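Local coordinates for protein delta toxin (Clostridium perfringens, PDB 2YGT) that is a haemolytic beta-pore-forming toxin of the leukocidin/haemolysin family that probably punches holes in the membranes of target cells, at residues 29-41 with 277-290. Numbering follows the deposited sequence.
Sequences IRKYSSTDSATTK and VKFELDWEKHTIRQ. With ZN (zinc ion), chain B.
Asp36 and Ser34, on the same side of strand 29-39, each accept a hydrogen bond from a main-chain N-H of strand 287-290. Gln290 N approaches Asp36 OD2 (2.9 Å) nearly in line with the C-O bond, while Ile288 N donates a hydrogen bond to Ser34 OG (3.0 Å). Both acceptor groups extend anti to their own backbone N (chi1 -172° for Ser34, -156° for Asp36), which carries them across to the neighbouring strand; no main-chain hydrogen bond joins the two strands directly. One water donates to both Ser33 O and His286 O (2.7 Å to the latter), and a second accepts from Gln290 NE2 and donates to Thr39 O.

Next to the first water, the Tyr32 and His286 rings form an offset stack, centroids 3.7 Å apart and planes 5° from parallel. Glu284 O lies over the opposite face of the imidazole, so the ring is sandwiched while His286 NE2 binds zinc at 2.3 Å. Asp54, on strand 45-54 beside Tyr32, also binds this ion, which thereby ties the 283-286 turn to the sheet containing strand 29-39.

That turn closes a beta-hairpin between strands 277-282 and 287-290, with a G1 beta bulge where His286 and Thr287 face Asp282. Asp282 OD1 accepts from Glu284 N and Lys285 N, an Asx turn that steadies the start of the loop. The hairpin belongs to a different antiparallel sheet from strand 29-39, with which strand 287-290 runs nearly parallel.

Beyond the polar pairs, Ile288 CG2 packs against Ser34 OG (3.6 Å), and Asp36 OD2 lies at the edge of the Phe279 ring, in its plane. Ala38 CB meets Gln290 OE1 at 3.3 Å and also touches Val277 CG1 and the Phe279 ring; Val48 of strand 45-54 adjoins both Phe279 and Ile288.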
loop_
_atom_site.group_PDB
_atom_site.type_symbol
_atom_site.label_atom_id
_atom_site.label_comp_id
_atom_site.label_asym_id
_atom_site.label_seq_id
_atom_site.Cartn_x
_atom_site.Cartn_y
_atom_site.Cartn_z
ATOM N N ILE A 29 -27.504 -0.489 -13.222
ATOM C CA ILE A 29 -26.939 -0.971 -11.967
ATOM C C ILE A 29 -26.649 0.203 -11.031
ATOM O O ILE A 29 -26.596 1.354 -11.463
ATOM C CB ILE A 29 -25.643 -1.774 -12.195
ATOM C CG1 ILE A 29 -24.488 -0.839 -12.564
ATOM C CG2 ILE A 29 -25.854 -2.844 -13.263
ATOM C CD1 ILE A 29 -23.184 -1.557 -12.811
ATOM N N ARG A 30 -26.462 -0.089 -9.749
ATOM C CA ARG A 30 -26.221 0.964 -8.770
ATOM C C ARG A 30 -24.929 0.733 -7.995
ATOM O O ARG A 30 -24.513 -0.406 -7.790
ATOM C CB ARG A 30 -27.408 1.084 -7.812
ATOM C CG ARG A 30 -28.740 1.248 -8.525
ATOM C CD ARG A 30 -29.786 1.899 -7.636
ATOM N NE ARG A 30 -30.941 2.343 -8.412
ATOM C CZ ARG A 30 -31.867 3.185 -7.964
ATOM N NH1 ARG A 30 -31.777 3.684 -6.738
ATOM N NH2 ARG A 30 -32.881 3.534 -8.743
ATOM N N LYS A 31 -24.298 1.824 -7.573
ATOM C CA LYS A 31 -23.060 1.749 -6.809
ATOM C C LYS A 31 -23.161 2.567 -5.528
ATOM O O LYS A 31 -23.440 3.766 -5.569
ATOM C CB LYS A 31 -21.879 2.244 -7.647
ATOM C CG LYS A 31 -20.543 2.159 -6.925
ATOM C CD LYS A 31 -19.430 2.818 -7.722
ATOM C CE LYS A 31 -19.518 4.333 -7.651
ATOM N NZ LYS A 31 -18.351 4.980 -8.303
ATOM N N TYR A 32 -22.936 1.913 -4.393
ATOM C CA TYR A 32 -22.999 2.576 -3.096
ATOM C C TYR A 32 -21.607 2.707 -2.497
ATOM O O TYR A 32 -20.865 1.729 -2.415
ATOM C CB TYR A 32 -23.911 1.800 -2.140
ATOM C CG TYR A 32 -25.320 1.622 -2.657
ATOM C CD1 TYR A 32 -26.301 2.571 -2.398
ATOM C CD2 TYR A 32 -25.666 0.509 -3.411
ATOM C CE1 TYR A 32 -27.594 2.414 -2.873
ATOM C CE2 TYR A 32 -26.954 0.341 -3.890
ATOM C CZ TYR A 32 -27.915 1.297 -3.619
ATOM O OH TYR A 32 -29.194 1.130 -4.097
ATOM N N SER A 33 -21.259 3.921 -2.082
ATOM C CA SER A 33 -19.948 4.189 -1.500
ATOM C C SER A 33 -19.967 4.238 0.028
ATOM O O SER A 33 -20.919 4.728 0.637
ATOM C CB SER A 33 -19.372 5.493 -2.058
ATOM O OG SER A 33 -19.041 5.352 -3.430
ATOM N N SER A 34 -18.905 3.728 0.642
ATOM C CA SER A 34 -18.757 3.798 2.089
ATOM C C SER A 34 -17.289 4.007 2.449
ATOM O O SER A 34 -16.406 3.336 1.913
ATOM C CB SER A 34 -19.304 2.528 2.746
ATOM O OG SER A 34 -19.346 2.656 4.151
ATOM N N THR A 35 -17.032 4.950 3.350
ATOM C CA THR A 35 -15.667 5.266 3.758
ATOM C C THR A 35 -15.490 5.228 5.271
ATOM O O THR A 35 -16.279 5.808 6.017
ATOM C CB THR A 35 -15.225 6.655 3.258
ATOM O OG1 THR A 35 -15.162 6.654 1.829
ATOM C CG2 THR A 35 -13.855 7.002 3.806
ATOM N N ASP A 36 -14.444 4.546 5.719
ATOM C CA ASP A 36 -14.098 4.541 7.131
ATOM C C ASP A 36 -12.603 4.758 7.334
ATOM O O ASP A 36 -11.790 4.349 6.507
ATOM C CB ASP A 36 -14.550 3.242 7.796
ATOM C CG ASP A 36 -14.760 3.407 9.277
ATOM O OD1 ASP A 36 -14.784 4.572 9.727
ATOM O OD2 ASP A 36 -14.902 2.387 9.984
ATOM N N SER A 37 -12.251 5.409 8.439
ATOM C CA SER A 37 -10.856 5.689 8.754
ATOM C C SER A 37 -10.492 5.201 10.149
ATOM O O SER A 37 -11.288 5.304 11.083
ATOM C CB SER A 37 -10.562 7.187 8.633
ATOM O OG SER A 37 -10.430 7.581 7.279
ATOM N N ALA A 38 -9.281 4.673 10.283
ATOM C CA ALA A 38 -8.789 4.203 11.569
ATOM C C ALA A 38 -7.335 4.607 11.788
ATOM O O ALA A 38 -6.536 4.641 10.850
ATOM C CB ALA A 38 -8.950 2.694 11.684
ATOM N N THR A 39 -7.001 4.926 13.033
ATOM C CA THR A 39 -5.633 5.260 13.397
ATOM C C THR A 39 -5.079 4.201 14.344
ATOM O O THR A 39 -5.758 3.777 15.277
ATOM C CB THR A 39 -5.541 6.650 14.058
ATOM O OG1 THR A 39 -6.032 7.647 13.153
ATOM C CG2 THR A 39 -4.101 6.973 14.420
ATOM N N THR A 40 -3.848 3.768 14.092
ATOM C CA THR A 40 -3.223 2.734 14.905
ATOM C C THR A 40 -2.503 3.335 16.108
ATOM O O THR A 40 -2.389 4.555 16.232
ATOM C CB THR A 40 -2.222 1.905 14.087
ATOM O OG1 THR A 40 -1.076 2.707 13.777
ATOM C CG2 THR A 40 -2.862 1.417 12.797
ATOM N N LYS A 41 -2.015 2.467 16.989
ATOM C CA LYS A 41 -1.329 2.898 18.203
ATOM C C LYS A 41 -0.078 3.720 17.894
ATOM O O LYS A 41 0.237 4.672 18.604
ATOM C CB LYS A 41 -0.970 1.691 19.074
ATOM N N VAL A 277 -6.060 -3.899 11.885
ATOM C CA VAL A 277 -7.367 -3.283 12.078
ATOM C C VAL A 277 -8.452 -4.132 11.426
ATOM O O VAL A 277 -8.303 -4.573 10.288
ATOM C CB VAL A 277 -7.411 -1.862 11.491
ATOM C CG1 VAL A 277 -8.789 -1.256 11.666
ATOM C CG2 VAL A 277 -6.365 -0.989 12.159
ATOM N N LYS A 278 -9.544 -4.363 12.148
ATOM C CA LYS A 278 -10.638 -5.174 11.620
ATOM C C LYS A 278 -11.791 -4.323 11.091
ATOM O O LYS A 278 -12.163 -3.318 11.695
ATOM C CB LYS A 278 -11.151 -6.147 12.684
ATOM C CG LYS A 278 -10.171 -7.250 13.048
ATOM C CD LYS A 278 -10.852 -8.327 13.879
ATOM N N PHE A 279 -12.352 -4.732 9.958
ATOM C CA PHE A 279 -13.489 -4.034 9.368
ATOM C C PHE A 279 -14.608 -5.011 9.039
ATOM O O PHE A 279 -14.352 -6.112 8.559
ATOM C CB PHE A 279 -13.070 -3.297 8.093
ATOM C CG PHE A 279 -12.262 -2.059 8.343
ATOM C CD1 PHE A 279 -12.875 -0.890 8.767
ATOM C CD2 PHE A 279 -10.892 -2.056 8.144
ATOM C CE1 PHE A 279 -12.135 0.252 8.994
ATOM C CE2 PHE A 279 -10.149 -0.914 8.369
ATOM C CZ PHE A 279 -10.770 0.240 8.794
ATOM N N GLU A 280 -15.846 -4.610 9.304
ATOM C CA GLU A 280 -16.997 -5.413 8.915
ATOM C C GLU A 280 -17.693 -4.794 7.715
ATOM O O GLU A 280 -17.909 -3.581 7.668
ATOM C CB GLU A 280 -17.995 -5.574 10.065
ATOM C CG GLU A 280 -19.158 -6.501 9.712
ATOM C CD GLU A 280 -20.125 -6.727 10.862
ATOM O OE1 GLU A 280 -20.979 -5.849 11.112
ATOM O OE2 GLU A 280 -20.034 -7.787 11.516
ATOM N N LEU A 281 -18.029 -5.637 6.744
ATOM C CA LEU A 281 -18.813 -5.217 5.593
ATOM C C LEU A 281 -20.271 -5.625 5.762
ATOM O O LEU A 281 -20.585 -6.802 5.944
ATOM C CB LEU A 281 -18.256 -5.816 4.300
ATOM C CG LEU A 281 -17.054 -5.135 3.644
ATOM C CD1 LEU A 281 -15.792 -5.350 4.461
ATOM C CD2 LEU A 281 -16.865 -5.661 2.233
ATOM N N ASP A 282 -21.159 -4.642 5.714
ATOM C CA ASP A 282 -22.584 -4.920 5.682
ATOM C C ASP A 282 -23.056 -4.782 4.238
ATOM O O ASP A 282 -23.194 -3.674 3.721
ATOM C CB ASP A 282 -23.341 -3.968 6.611
ATOM C CG ASP A 282 -24.759 -4.425 6.881
ATOM O OD1 ASP A 282 -25.426 -4.889 5.932
ATOM O OD2 ASP A 282 -25.209 -4.319 8.042
ATOM N N TRP A 283 -23.281 -5.918 3.585
ATOM C CA TRP A 283 -23.637 -5.933 2.171
ATOM C C TRP A 283 -25.082 -5.506 1.923
ATOM O O TRP A 283 -25.464 -5.229 0.788
ATOM C CB TRP A 283 -23.394 -7.319 1.572
ATOM C CG TRP A 283 -21.961 -7.760 1.617
ATOM C CD1 TRP A 283 -21.234 -8.077 2.728
ATOM C CD2 TRP A 283 -21.085 -7.951 0.501
ATOM N NE1 TRP A 283 -19.959 -8.449 2.373
ATOM C CE2 TRP A 283 -19.842 -8.379 1.007
ATOM C CE3 TRP A 283 -21.231 -7.797 -0.883
ATOM C CZ2 TRP A 283 -18.753 -8.653 0.185
ATOM C CZ3 TRP A 283 -20.147 -8.073 -1.701
ATOM C CH2 TRP A 283 -18.926 -8.495 -1.165
ATOM N N GLU A 284 -25.886 -5.461 2.980
ATOM C CA GLU A 284 -27.271 -5.016 2.848
ATOM C C GLU A 284 -27.355 -3.504 2.974
ATOM O O GLU A 284 -27.994 -2.837 2.161
ATOM C CB GLU A 284 -28.171 -5.676 3.894
ATOM C CG GLU A 284 -28.694 -7.053 3.504
ATOM C CD GLU A 284 -29.671 -7.618 4.528
ATOM O OE1 GLU A 284 -29.781 -7.042 5.633
ATOM O OE2 GLU A 284 -30.326 -8.639 4.228
ATOM N N LYS A 285 -26.697 -2.966 3.996
ATOM C CA LYS A 285 -26.722 -1.532 4.249
ATOM C C LYS A 285 -25.645 -0.790 3.462
ATOM O O LYS A 285 -25.584 0.437 3.498
ATOM C CB LYS A 285 -26.555 -1.251 5.744
ATOM C CG LYS A 285 -27.612 -1.893 6.628
ATOM C CD LYS A 285 -27.339 -1.609 8.100
ATOM C CE LYS A 285 -28.292 -2.380 9.002
ATOM N NZ LYS A 285 -28.113 -3.853 8.866
ATOM N N HIS A 286 -24.804 -1.539 2.753
ATOM C CA HIS A 286 -23.694 -0.955 1.999
ATOM C C HIS A 286 -22.771 -0.118 2.882
ATOM O O HIS A 286 -22.490 1.040 2.575
ATOM C CB HIS A 286 -24.209 -0.086 0.847
ATOM C CG HIS A 286 -25.235 -0.759 -0.009
ATOM N ND1 HIS A 286 -26.506 -0.253 -0.180
ATOM C CD2 HIS A 286 -25.181 -1.894 -0.743
ATOM C CE1 HIS A 286 -27.190 -1.046 -0.984
ATOM N NE2 HIS A 286 -26.408 -2.050 -1.340
ATOM N N THR A 287 -22.305 -0.699 3.980
ATOM C CA THR A 287 -21.432 0.028 4.890
ATOM C C THR A 287 -20.174 -0.762 5.205
ATOM O O THR A 287 -20.166 -1.993 5.164
ATOM C CB THR A 287 -22.139 0.375 6.224
ATOM O OG1 THR A 287 -22.432 -0.830 6.944
ATOM C CG2 THR A 287 -23.428 1.156 5.975
ATOM N N ILE A 288 -19.108 -0.036 5.513
ATOM C CA ILE A 288 -17.885 -0.644 6.006
ATOM C C ILE A 288 -17.523 0.038 7.321
ATOM O O ILE A 288 -17.391 1.259 7.383
ATOM C CB ILE A 288 -16.730 -0.559 4.968
ATOM C CG1 ILE A 288 -15.574 -1.469 5.384
ATOM C CG2 ILE A 288 -16.263 0.879 4.780
ATOM C CD1 ILE A 288 -14.564 -1.731 4.284
ATOM N N ARG A 289 -17.405 -0.757 8.380
ATOM C CA ARG A 289 -17.172 -0.225 9.719
ATOM C C ARG A 289 -16.068 -0.985 10.444
ATOM O O ARG A 289 -16.021 -2.214 10.402
ATOM C CB ARG A 289 -18.455 -0.309 10.559
ATOM C CG ARG A 289 -19.619 0.536 10.072
ATOM C CD ARG A 289 -20.822 0.340 10.985
ATOM N NE ARG A 289 -21.974 1.150 10.597
ATOM C CZ ARG A 289 -22.134 2.428 10.932
ATOM N NH1 ARG A 289 -21.210 3.050 11.656
ATOM N NH2 ARG A 289 -23.218 3.087 10.539
ATOM N N GLN A 290 -15.185 -0.257 11.117
ATOM C CA GLN A 290 -14.186 -0.885 11.972
ATOM C C GLN A 290 -14.864 -1.560 13.164
ATOM O O GLN A 290 -15.780 -0.996 13.763
ATOM C CB GLN A 290 -13.168 0.143 12.458
ATOM C CG GLN A 290 -12.103 -0.441 13.363
ATOM C CD GLN A 290 -11.126 0.600 13.862
ATOM O OE1 GLN A 290 -11.368 1.799 13.748
ATOM N NE2 GLN A 290 -10.012 0.144 14.423
HETATM ZN ZN ZN B . -26.381 -4.163 -2.220
HETATM O O HOH W 1 -23.464 3.322 1.580
HETATM O O HOH W 2 -7.780 1.713 15.699
#